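Local coordinates for protein GCN5-related N-acetyltransferase (Sphaerobacter thermophilus, PDB 3TT2) that probably transfers acyl groups, as members of the GCN5-related N-acetyltransferase family do, at residues G172-F178 / W223-T229; A186-V191 / I234-L239; L9-F13 / F95-L100. All blocks are in the same frame, centred on the assembly; numbering follows the deposited sequence.

How the interactions relate
Interactions 1 and 2 touch directly, with centres about 9 Å apart. They share neighbouring strands: A226 O lies 2.8 Å from V235 N, a probable hydrogen bond, while F178 and L225 pack on T187. Their segments alternate along the chain, so that strand 173-177 and helix 184-194 return to strands 223-228 and 233-243 in turn. Interaction 3 belongs to a different GNAT-type half of the chain; its centre lies about 55 Å from that of interaction 1 and about 49 Å from that of interaction 2, with nearest atoms about 35 and 32 Å away. Its glycine-rich loop holds a sulfate, probably from the crystallisation liquor, at a place consistent with the phosphate site of the family.

Interaction 1. Residues G172-F178 / W223-T229; sequences GITARTF and WLLAVET
F178 and W223 close one end of an antiparallel ladder in which strands 173-177 and 223-228 run at 145° to each other. From F178, CB meets W223 CB at 3.4 Å, CG and CD1 lie beneath W223 CE3, 3.8 and 3.7 Å from it, and CE1 comes to 4.1 Å from W223 CZ3. CE3 stands over the centre of the phenyl ring, which makes the pair an edge-to-face stack with the indole edge as the pointing partner (planes at 66°). F178 CG is anti to the backbone N (chi1 176°), which sends the ring out in the same direction as the indole, so that its face meets the W223 edge. Replacing F178 by an alanine would probably leave the W223 edge without the ring face it abuts and open a gap beside T187 and E184 of helix 184-194. Six backbone bonds tie the strands, from T229 N to G172 O through reciprocal T174-V227 and R176-L225 pairs to F178 N and W223 O, the last 2.8 Å long. R176 CB packs at 3.7 Å on V227 CG2, and the extended chain carries its guanidinium on to a salt bridge with D183. On the other face, I173 CG2 lies 3.8 Å from A226 CB. The chemistry therefore divides: directional backbone bonds fix the register of the outermost strand, while aromatic and aliphatic contacts decide how its faces are covered.

Interaction 2. Residues A186-V191 / I234-L239; sequences ATYEAV and IVGTCL
I234 and T237 both turn toward helix 184-194 although two residues, not one, separate them along the strand. The cause is a classic beta bulge, seen in V235 and G236 both facing A226 of the adjoining strand 223-228; the extra residue resets the phase so that T237 and then L239 follow I234 on the helix side. Helix and strand cross at 91°, with their axes approaching to 8.3 Å. No hydrogen bond joins them, so the contact rests on side-chain packing.

I234 branches to meet two successive turns of the helix. With CG2 anti to the backbone N, this methyl reaches A190 CB at 3.4 Å, while the other branch carries CD1 to A186 CB at 3.7 Å. The two alanines stand one turn apart, linked by the backbone bond from A190 N to A186 O, and their small side chains let the isoleucine lie close to the helix. Further along the strand, T237 and L239 are met by V191 of the helix, through one methyl. Its CG2 sits 3.8 Å from T237 OG1 and equally far from L239 CD1; the valine crosses T237 at about a right angle. I234 CD1 also comes near T187, whose hydroxyl is engaged by D183 O.

V235 and C238 lean the other way, onto helix 263-278, where V235 touches I263 and C238 touches L267, L268 and V271. The strand is thus covered by a helix on either face, one lying across it. This layered arrangement, with helix 184-194, which follows strand 173-177 in the chain, packed on the antiparallel strands, is that of the GNAT alpha-beta fold.

Interaction 3. Residues L9-F13 / F95-L100; sequences LPDRF and FRGMGL. With SO4 (sulfate ion), chain I.
L100 opens the helix that follows a glycine-rich loop of the kind that grips the acetyl-CoA pyrophosphate in GNAT enzymes, and its side chain receives L9 and P10 from the N-terminal segment. Its CD1 is the shared point of contact, 3.8 Å from L9 CD1 and 3.9 Å from P10 CG. L9 CG is anti to the backbone N (chi1 -178°), a setting from which the CD1 methyl reaches L100.

F13 forms the second patch. Its edge is directed at the face of F95, with ring planes at 85° and centroids 5.7 Å apart, a T-shaped pair. The nearest atoms are F13 CZ and F95 CE1, at 4.2 Å. M98, modelled as selenomethionine, brings its CE methyl obliquely to F13 CE1, and L100 CD2 approaches the same ring more distantly. A type I turn from P10 to F13, with F13 N bonded to P10 O, places proline and phenylalanine together against the loop.

G97 and G99 belong to the family's glycine-rich Q/R-x-x-G-x-G/A signature, and G99 takes the N-cap position before helix 100-115. Beside it lies a sulfate, probably from the crystallisation liquor, in the position consistent with a phosphate-binding site. G99 N is hydrogen-bonded to sulfate O4, although the modelled length is doubtfully short; T102 N also binds the ion. M98 N is 2.9 Å from the same O4, and L100 N is 3.1 Å from O3. A72 of strand 71-80 also touches F13, F95 and L100.

Interaction 1. Residues G172-F178 / W223-T229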
loop_
_atom_site.group_PDB
_atom_site.type_symbol
_atom_site.label_atom_id
_atom_site.label_comp_id
_atom_site.label_asym_id
_atom_site.label_seq_id
_atom_site.Cartn_x
_atom_site.Cartn_y
_atom_site.Cartn_z
ATOM N N GLY A 172 24.747 10.483 -19.812
ATOM C CA GLY A 172 23.867 10.123 -20.910
ATOM C C GLY A 172 22.409 9.908 -20.560
ATOM O O GLY A 172 21.618 9.502 -21.408
ATOM N N ILE A 173 22.058 10.169 -19.305
ATOM C CA ILE A 173 20.699 10.035 -18.837
ATOM C C ILE A 173 20.371 11.336 -18.151
ATOM O O ILE A 173 21.241 11.922 -17.499
ATOM C CB ILE A 173 20.549 8.937 -17.783
ATOM C CG1 ILE A 173 21.215 7.638 -18.230
ATOM C CG2 ILE A 173 19.080 8.732 -17.457
ATOM C CD1 ILE A 173 20.530 6.971 -19.377
ATOM N N THR A 174 19.136 11.807 -18.334
ATOM C CA THR A 174 18.670 13.036 -17.704
ATOM C C THR A 174 17.197 12.895 -17.361
ATOM O O THR A 174 16.530 11.981 -17.825
ATOM C CB THR A 174 18.871 14.329 -18.578
ATOM O OG1 THR A 174 17.946 14.342 -19.668
ATOM C CG2 THR A 174 20.289 14.458 -19.116
ATOM N N ALA A 175 16.706 13.809 -16.532
ATOM C CA ALA A 175 15.309 13.828 -16.128
ATOM C C ALA A 175 14.407 14.381 -17.212
ATOM O O ALA A 175 14.752 15.356 -17.878
ATOM C CB ALA A 175 15.158 14.669 -14.879
ATOM N N ARG A 176 13.240 13.765 -17.365
ATOM C CA ARG A 176 12.203 14.287 -18.238
ATOM C C ARG A 176 10.912 14.236 -17.492
ATOM O O ARG A 176 10.504 13.188 -17.029
ATOM C CB ARG A 176 12.066 13.454 -19.508
ATOM C CG ARG A 176 10.909 13.874 -20.413
ATOM C CD ARG A 176 10.774 12.927 -21.580
ATOM N NE ARG A 176 9.618 13.193 -22.435
ATOM C CZ ARG A 176 9.675 13.849 -23.601
ATOM N NH1 ARG A 176 10.826 14.349 -24.048
ATOM N NH2 ARG A 176 8.572 14.013 -24.326
ATOM N N THR A 177 10.272 15.384 -17.362
ATOM C CA THR A 177 8.971 15.460 -16.746
ATOM C C THR A 177 7.982 14.855 -17.728
ATOM O O THR A 177 8.040 15.139 -18.930
ATOM C CB THR A 177 8.618 16.931 -16.462
ATOM O OG1 THR A 177 9.567 17.472 -15.532
ATOM C CG2 THR A 177 7.213 17.048 -15.913
ATOM N N PHE A 178 7.093 14.012 -17.215
ATOM C CA PHE A 178 6.066 13.384 -18.023
ATOM C C PHE A 178 5.251 14.430 -18.780
ATOM O O PHE A 178 4.740 15.376 -18.184
ATOM C CB PHE A 178 5.140 12.606 -17.109
ATOM C CG PHE A 178 3.969 11.985 -17.810
ATOM C CD1 PHE A 178 4.102 10.771 -18.474
ATOM C CD2 PHE A 178 2.726 12.592 -17.782
ATOM C CE1 PHE A 178 3.012 10.176 -19.110
ATOM C CE2 PHE A 178 1.635 12.008 -18.416
ATOM C CZ PHE A 178 1.778 10.797 -19.079
ATOM N N TRP A 223 5.604 13.306 -12.116
ATOM C CA TRP A 223 5.962 12.105 -12.847
ATOM C C TRP A 223 7.267 12.299 -13.602
ATOM O O TRP A 223 7.313 12.951 -14.644
ATOM C CB TRP A 223 4.868 11.744 -13.837
ATOM C CG TRP A 223 3.779 11.005 -13.218
ATOM C CD1 TRP A 223 3.392 11.055 -11.914
ATOM C CD2 TRP A 223 2.931 10.053 -13.856
ATOM N NE1 TRP A 223 2.337 10.199 -11.704
ATOM C CE2 TRP A 223 2.039 9.568 -12.881
ATOM C CE3 TRP A 223 2.834 9.564 -15.163
ATOM C CZ2 TRP A 223 1.058 8.621 -13.171
ATOM C CZ3 TRP A 223 1.860 8.621 -15.452
ATOM C CH2 TRP A 223 0.987 8.160 -14.459
ATOM N N LEU A 224 8.318 11.662 -13.109
ATOM C CA LEU A 224 9.629 11.811 -13.712
ATOM C C LEU A 224 10.046 10.557 -14.438
ATOM O O LEU A 224 9.772 9.439 -14.000
ATOM C CB LEU A 224 10.683 12.158 -12.673
ATOM C CG LEU A 224 10.430 13.438 -11.899
ATOM C CD1 LEU A 224 11.639 13.658 -11.056
ATOM C CD2 LEU A 224 10.247 14.588 -12.828
ATOM N N LEU A 225 10.711 10.769 -15.562
ATOM C CA LEU A 225 11.203 9.702 -16.390
ATOM C C LEU A 225 12.710 9.895 -16.527
ATOM O O LEU A 225 13.167 10.992 -16.832
ATOM C CB LEU A 225 10.553 9.792 -17.765
ATOM C CG LEU A 225 9.043 10.022 -17.849
ATOM C CD1 LEU A 225 8.580 9.976 -19.302
ATOM C CD2 LEU A 225 8.283 9.015 -17.024
ATOM N N ALA A 226 13.489 8.850 -16.272
ATOM C CA ALA A 226 14.881 8.876 -16.672
ATOM C C ALA A 226 14.933 8.509 -18.152
ATOM O O ALA A 226 14.391 7.488 -18.586
ATOM C CB ALA A 226 15.708 7.944 -15.839
ATOM N N VAL A 227 15.556 9.381 -18.932
ATOM C CA VAL A 227 15.550 9.241 -20.373
ATOM C C VAL A 227 16.960 9.287 -20.924
ATOM O O VAL A 227 17.715 10.224 -20.651
ATOM C CB VAL A 227 14.689 10.328 -21.018
ATOM C CG1 VAL A 227 14.838 10.319 -22.510
ATOM C CG2 VAL A 227 13.246 10.106 -20.646
ATOM N N GLU A 228 17.305 8.259 -21.700
ATOM C CA GLU A 228 18.607 8.180 -22.345
ATOM C C GLU A 228 18.630 9.132 -23.530
ATOM O O GLU A 228 17.805 9.029 -24.436
ATOM C CB GLU A 228 18.890 6.753 -22.797
ATOM C CG GLU A 228 20.168 6.622 -23.619
ATOM C CD GLU A 228 20.606 5.171 -23.834
ATOM O OE1 GLU A 228 19.999 4.486 -24.699
ATOM O OE2 GLU A 228 21.559 4.727 -23.134
ATOM N N THR A 229 19.586 10.054 -23.510
ATOM C CA THR A 229 19.649 11.158 -24.457
ATOM C C THR A 229 19.772 10.719 -25.920
ATOM O O THR A 229 19.088 11.250 -26.800
ATOM C CB THR A 229 20.820 12.086 -24.113
ATOM O OG1 THR A 229 20.633 12.622 -22.793
ATOM C CG2 THR A 229 20.910 13.218 -25.121
#

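Interaction 2. Residues A186-V191 / I234-L239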
loop_
_atom_site.group_PDB
_atom_site.type_symbol
_atom_site.label_atom_id
_atom_site.label_comp_id
_atom_site.label_asym_id
_atom_site.label_seq_id
_atom_site.Cartn_x
_atom_site.Cartn_y
_atom_site.Cartn_z
ATOM N N ALA A 186 4.448 5.257 -23.761
ATOM C CA ALA A 186 5.861 4.958 -23.567
ATOM C C ALA A 186 6.196 4.757 -22.102
ATOM O O ALA A 186 7.028 3.922 -21.763
ATOM C CB ALA A 186 6.700 6.066 -24.135
ATOM N N THR A 187 5.551 5.546 -21.249
ATOM C CA THR A 187 5.760 5.504 -19.809
ATOM C C THR A 187 5.177 4.231 -19.257
ATOM O O THR A 187 5.782 3.547 -18.438
ATOM C CB THR A 187 5.035 6.657 -19.126
ATOM O OG1 THR A 187 5.775 7.863 -19.324
ATOM C CG2 THR A 187 4.908 6.401 -17.652
ATOM N N TYR A 188 3.975 3.928 -19.714
ATOM C CA TYR A 188 3.322 2.688 -19.369
ATOM C C TYR A 188 4.173 1.445 -19.689
ATOM O O TYR A 188 4.200 0.494 -18.912
ATOM C CB TYR A 188 1.991 2.598 -20.101
ATOM C CG TYR A 188 1.444 1.205 -20.076
ATOM C CD1 TYR A 188 0.872 0.697 -18.920
ATOM C CD2 TYR A 188 1.527 0.376 -21.198
ATOM C CE1 TYR A 188 0.373 -0.586 -18.882
ATOM C CE2 TYR A 188 1.024 -0.907 -21.169
ATOM C CZ TYR A 188 0.456 -1.382 -20.004
ATOM O OH TYR A 188 -0.045 -2.656 -19.948
ATOM N N GLU A 189 4.847 1.444 -20.835
ATOM C CA GLU A 189 5.654 0.292 -21.237
ATOM C C GLU A 189 6.857 0.117 -20.331
ATOM O O GLU A 189 7.279 -0.998 -20.032
ATOM C CB GLU A 189 6.127 0.432 -22.686
ATOM C CG GLU A 189 5.024 0.262 -23.708
ATOM C CD GLU A 189 5.486 0.549 -25.132
ATOM O OE1 GLU A 189 6.594 1.116 -25.315
ATOM O OE2 GLU A 189 4.734 0.200 -26.073
ATOM N N ALA A 190 7.413 1.241 -19.912
ATOM C CA ALA A 190 8.594 1.241 -19.077
ATOM C C ALA A 190 8.237 0.767 -17.682
ATOM O O ALA A 190 9.022 0.089 -17.041
ATOM C CB ALA A 190 9.187 2.618 -19.034
ATOM N N VAL A 191 7.043 1.126 -17.223
ATOM C CA VAL A 191 6.559 0.732 -15.904
ATOM C C VAL A 191 6.225 -0.759 -15.864
ATOM O O VAL A 191 6.482 -1.436 -14.872
ATOM C CB VAL A 191 5.312 1.555 -15.487
ATOM C CG1 VAL A 191 4.707 1.018 -14.205
ATOM C CG2 VAL A 191 5.666 3.009 -15.295
ATOM N N ILE A 234 12.839 5.736 -22.463
ATOM C CA ILE A 234 12.617 5.840 -21.037
ATOM C C ILE A 234 13.306 4.642 -20.415
ATOM O O ILE A 234 12.948 3.497 -20.700
ATOM C CB ILE A 234 11.097 5.897 -20.735
ATOM C CG1 ILE A 234 10.566 7.282 -21.116
ATOM C CG2 ILE A 234 10.831 5.627 -19.296
ATOM C CD1 ILE A 234 9.234 7.269 -21.791
ATOM N N VAL A 235 14.338 4.917 -19.618
ATOM C CA VAL A 235 15.063 3.863 -18.927
ATOM C C VAL A 235 14.635 3.698 -17.476
ATOM O O VAL A 235 15.063 2.762 -16.805
ATOM C CB VAL A 235 16.594 4.082 -18.973
ATOM C CG1 VAL A 235 17.035 4.339 -20.391
ATOM C CG2 VAL A 235 17.015 5.218 -18.037
ATOM N N GLY A 236 13.767 4.577 -16.995
ATOM C CA GLY A 236 13.417 4.569 -15.583
ATOM C C GLY A 236 12.260 5.499 -15.312
ATOM O O GLY A 236 12.015 6.393 -16.101
ATOM N N THR A 237 11.538 5.290 -14.213
ATOM C CA THR A 237 10.411 6.152 -13.851
ATOM C C THR A 237 10.342 6.320 -12.351
ATOM O O THR A 237 10.715 5.421 -11.594
ATOM C CB THR A 237 9.042 5.576 -14.298
ATOM O OG1 THR A 237 8.790 4.352 -13.599
ATOM C CG2 THR A 237 8.976 5.341 -15.820
ATOM N N CYS A 238 9.901 7.501 -11.933
ATOM C CA CYS A 238 9.456 7.697 -10.584
ATOM C C CYS A 238 8.148 8.457 -10.665
ATOM O O CYS A 238 8.137 9.639 -11.001
ATOM C CB CYS A 238 10.485 8.537 -9.846
ATOM S SG CYS A 238 10.305 8.607 -8.071
ATOM N N LEU A 239 7.049 7.816 -10.291
ATOM C CA LEU A 239 5.776 8.472 -10.443
ATOM C C LEU A 239 5.231 8.800 -9.071
ATOM O O LEU A 239 4.722 7.941 -8.342
ATOM C CB LEU A 239 4.831 7.574 -11.222
ATOM C CG LEU A 239 5.467 6.875 -12.432
ATOM C CD1 LEU A 239 4.499 5.937 -13.129
ATOM C CD2 LEU A 239 6.029 7.889 -13.437
#

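Interaction 3. Residues L9-F13 / F95-L100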
loop_
_atom_site.group_PDB
_atom_site.type_symbol
_atom_site.label_atom_id
_atom_site.label_comp_id
_atom_site.label_asym_id
_atom_site.label_seq_id
_atom_site.Cartn_x
_atom_site.Cartn_y
_atom_site.Cartn_z
ATOM N N LEU A 9 -19.554 -14.979 18.975
ATOM C CA LEU A 9 -19.338 -13.576 19.280
ATOM C C LEU A 9 -19.965 -13.319 20.639
ATOM O O LEU A 9 -21.008 -13.909 20.947
ATOM C CB LEU A 9 -20.024 -12.728 18.213
ATOM C CG LEU A 9 -19.898 -11.212 18.287
ATOM C CD1 LEU A 9 -18.468 -10.815 18.560
ATOM C CD2 LEU A 9 -20.379 -10.582 16.992
ATOM N N PRO A 10 -19.328 -12.466 21.472
ATOM C CA PRO A 10 -20.002 -12.091 22.723
ATOM C C PRO A 10 -21.383 -11.467 22.510
ATOM O O PRO A 10 -21.553 -10.659 21.596
ATOM C CB PRO A 10 -19.037 -11.084 23.368
ATOM C CG PRO A 10 -17.777 -11.083 22.514
ATOM C CD PRO A 10 -17.874 -12.240 21.562
ATOM N N ASP A 11 -22.335 -11.841 23.361
ATOM C CA ASP A 11 -23.745 -11.471 23.226
ATOM C C ASP A 11 -23.959 -9.979 22.996
ATOM O O ASP A 11 -24.669 -9.566 22.077
ATOM C CB ASP A 11 -24.473 -11.883 24.506
ATOM C CG ASP A 11 -23.676 -11.533 25.744
ATOM O OD1 ASP A 11 -22.520 -11.065 25.583
ATOM O OD2 ASP A 11 -24.183 -11.723 26.870
ATOM N N ARG A 12 -23.306 -9.173 23.819
ATOM C CA ARG A 12 -23.563 -7.746 23.844
ATOM C C ARG A 12 -23.026 -7.039 22.603
ATOM O O ARG A 12 -23.243 -5.840 22.419
ATOM C CB ARG A 12 -22.978 -7.143 25.120
ATOM C CG ARG A 12 -23.567 -7.734 26.398
ATOM C CD ARG A 12 -22.786 -7.291 27.628
ATOM N NE ARG A 12 -23.395 -7.745 28.878
ATOM C CZ ARG A 12 -23.082 -8.878 29.501
ATOM N NH1 ARG A 12 -22.165 -9.685 28.990
ATOM N NH2 ARG A 12 -23.687 -9.207 30.637
ATOM N N PHE A 13 -22.320 -7.782 21.758
ATOM C CA PHE A 13 -21.664 -7.203 20.585
ATOM C C PHE A 13 -22.397 -7.419 19.255
ATOM O O PHE A 13 -22.741 -8.545 18.882
ATOM C CB PHE A 13 -20.219 -7.694 20.489
ATOM C CG PHE A 13 -19.335 -7.144 21.559
ATOM C CD1 PHE A 13 -19.308 -7.721 22.817
ATOM C CD2 PHE A 13 -18.540 -6.038 21.312
ATOM C CE1 PHE A 13 -18.501 -7.211 23.806
ATOM C CE2 PHE A 13 -17.728 -5.521 22.294
ATOM C CZ PHE A 13 -17.709 -6.107 23.544
ATOM N N PHE A 95 -10.221 -4.460 24.117
ATOM C CA PHE A 95 -11.023 -5.628 23.779
ATOM C C PHE A 95 -10.210 -6.852 23.347
ATOM O O PHE A 95 -10.781 -7.872 22.958
ATOM C CB PHE A 95 -12.063 -5.280 22.714
ATOM C CG PHE A 95 -13.089 -4.277 23.162
ATOM C CD1 PHE A 95 -13.766 -4.431 24.361
ATOM C CD2 PHE A 95 -13.374 -3.170 22.380
ATOM C CE1 PHE A 95 -14.715 -3.501 24.774
ATOM C CE2 PHE A 95 -14.318 -2.235 22.781
ATOM C CZ PHE A 95 -14.992 -2.400 23.979
ATOM N N ARG A 96 -8.883 -6.746 23.387
ATOM C CA ARG A 96 -8.022 -7.861 22.984
ATOM C C ARG A 96 -8.206 -9.092 23.895
ATOM O O ARG A 96 -8.410 -8.956 25.107
ATOM C CB ARG A 96 -6.546 -7.435 22.955
ATOM C CG ARG A 96 -6.294 -5.940 22.711
ATOM C CD ARG A 96 -6.154 -5.557 21.225
ATOM N NE ARG A 96 -4.766 -5.252 20.832
ATOM C CZ ARG A 96 -4.394 -4.255 20.020
ATOM N NH1 ARG A 96 -5.294 -3.426 19.502
ATOM N NH2 ARG A 96 -3.112 -4.082 19.718
ATOM N N GLY A 97 -8.139 -10.285 23.308
ATOM C CA GLY A 97 -8.263 -11.517 24.068
ATOM C C GLY A 97 -9.706 -11.869 24.361
ATOM O O GLY A 97 -9.996 -12.657 25.267
HETATM N N MSE A 98 -10.625 -11.237 23.639
HETATM C CA MSE A 98 -12.043 -11.591 23.737
HETATM C C MSE A 98 -12.579 -12.507 22.631
HETATM O O MSE A 98 -13.766 -12.841 22.611
HETATM C CB MSE A 98 -12.899 -10.338 23.854
HETATM C CG MSE A 98 -12.528 -9.474 25.034
HETATM SE SE MSE A 98 -13.862 -8.099 25.333
HETATM C CE MSE A 98 -15.362 -9.237 25.831
ATOM N N GLY A 99 -11.713 -12.879 21.700
ATOM C CA GLY A 99 -12.133 -13.653 20.546
ATOM C C GLY A 99 -12.519 -12.763 19.376
ATOM O O GLY A 99 -12.922 -13.252 18.320
ATOM N N LEU A 100 -12.380 -11.455 19.567
ATOM C CA LEU A 100 -12.792 -10.473 18.572
ATOM C C LEU A 100 -11.847 -10.399 17.372
ATOM O O LEU A 100 -12.300 -10.322 16.231
ATOM C CB LEU A 100 -12.933 -9.098 19.219
ATOM C CG LEU A 100 -14.360 -8.558 19.248
ATOM C CD1 LEU A 100 -15.277 -9.494 20.027
ATOM C CD2 LEU A 100 -14.374 -7.172 19.844
HETATM S S SO4 I . -8.549 -12.726 20.166
HETATM O O1 SO4 I . -7.840 -14.012 20.082
HETATM O O2 SO4 I . -7.630 -11.581 20.093
HETATM O O3 SO4 I . -9.514 -12.643 19.076
HETATM O O4 SO4 I . -9.288 -12.620 21.421
#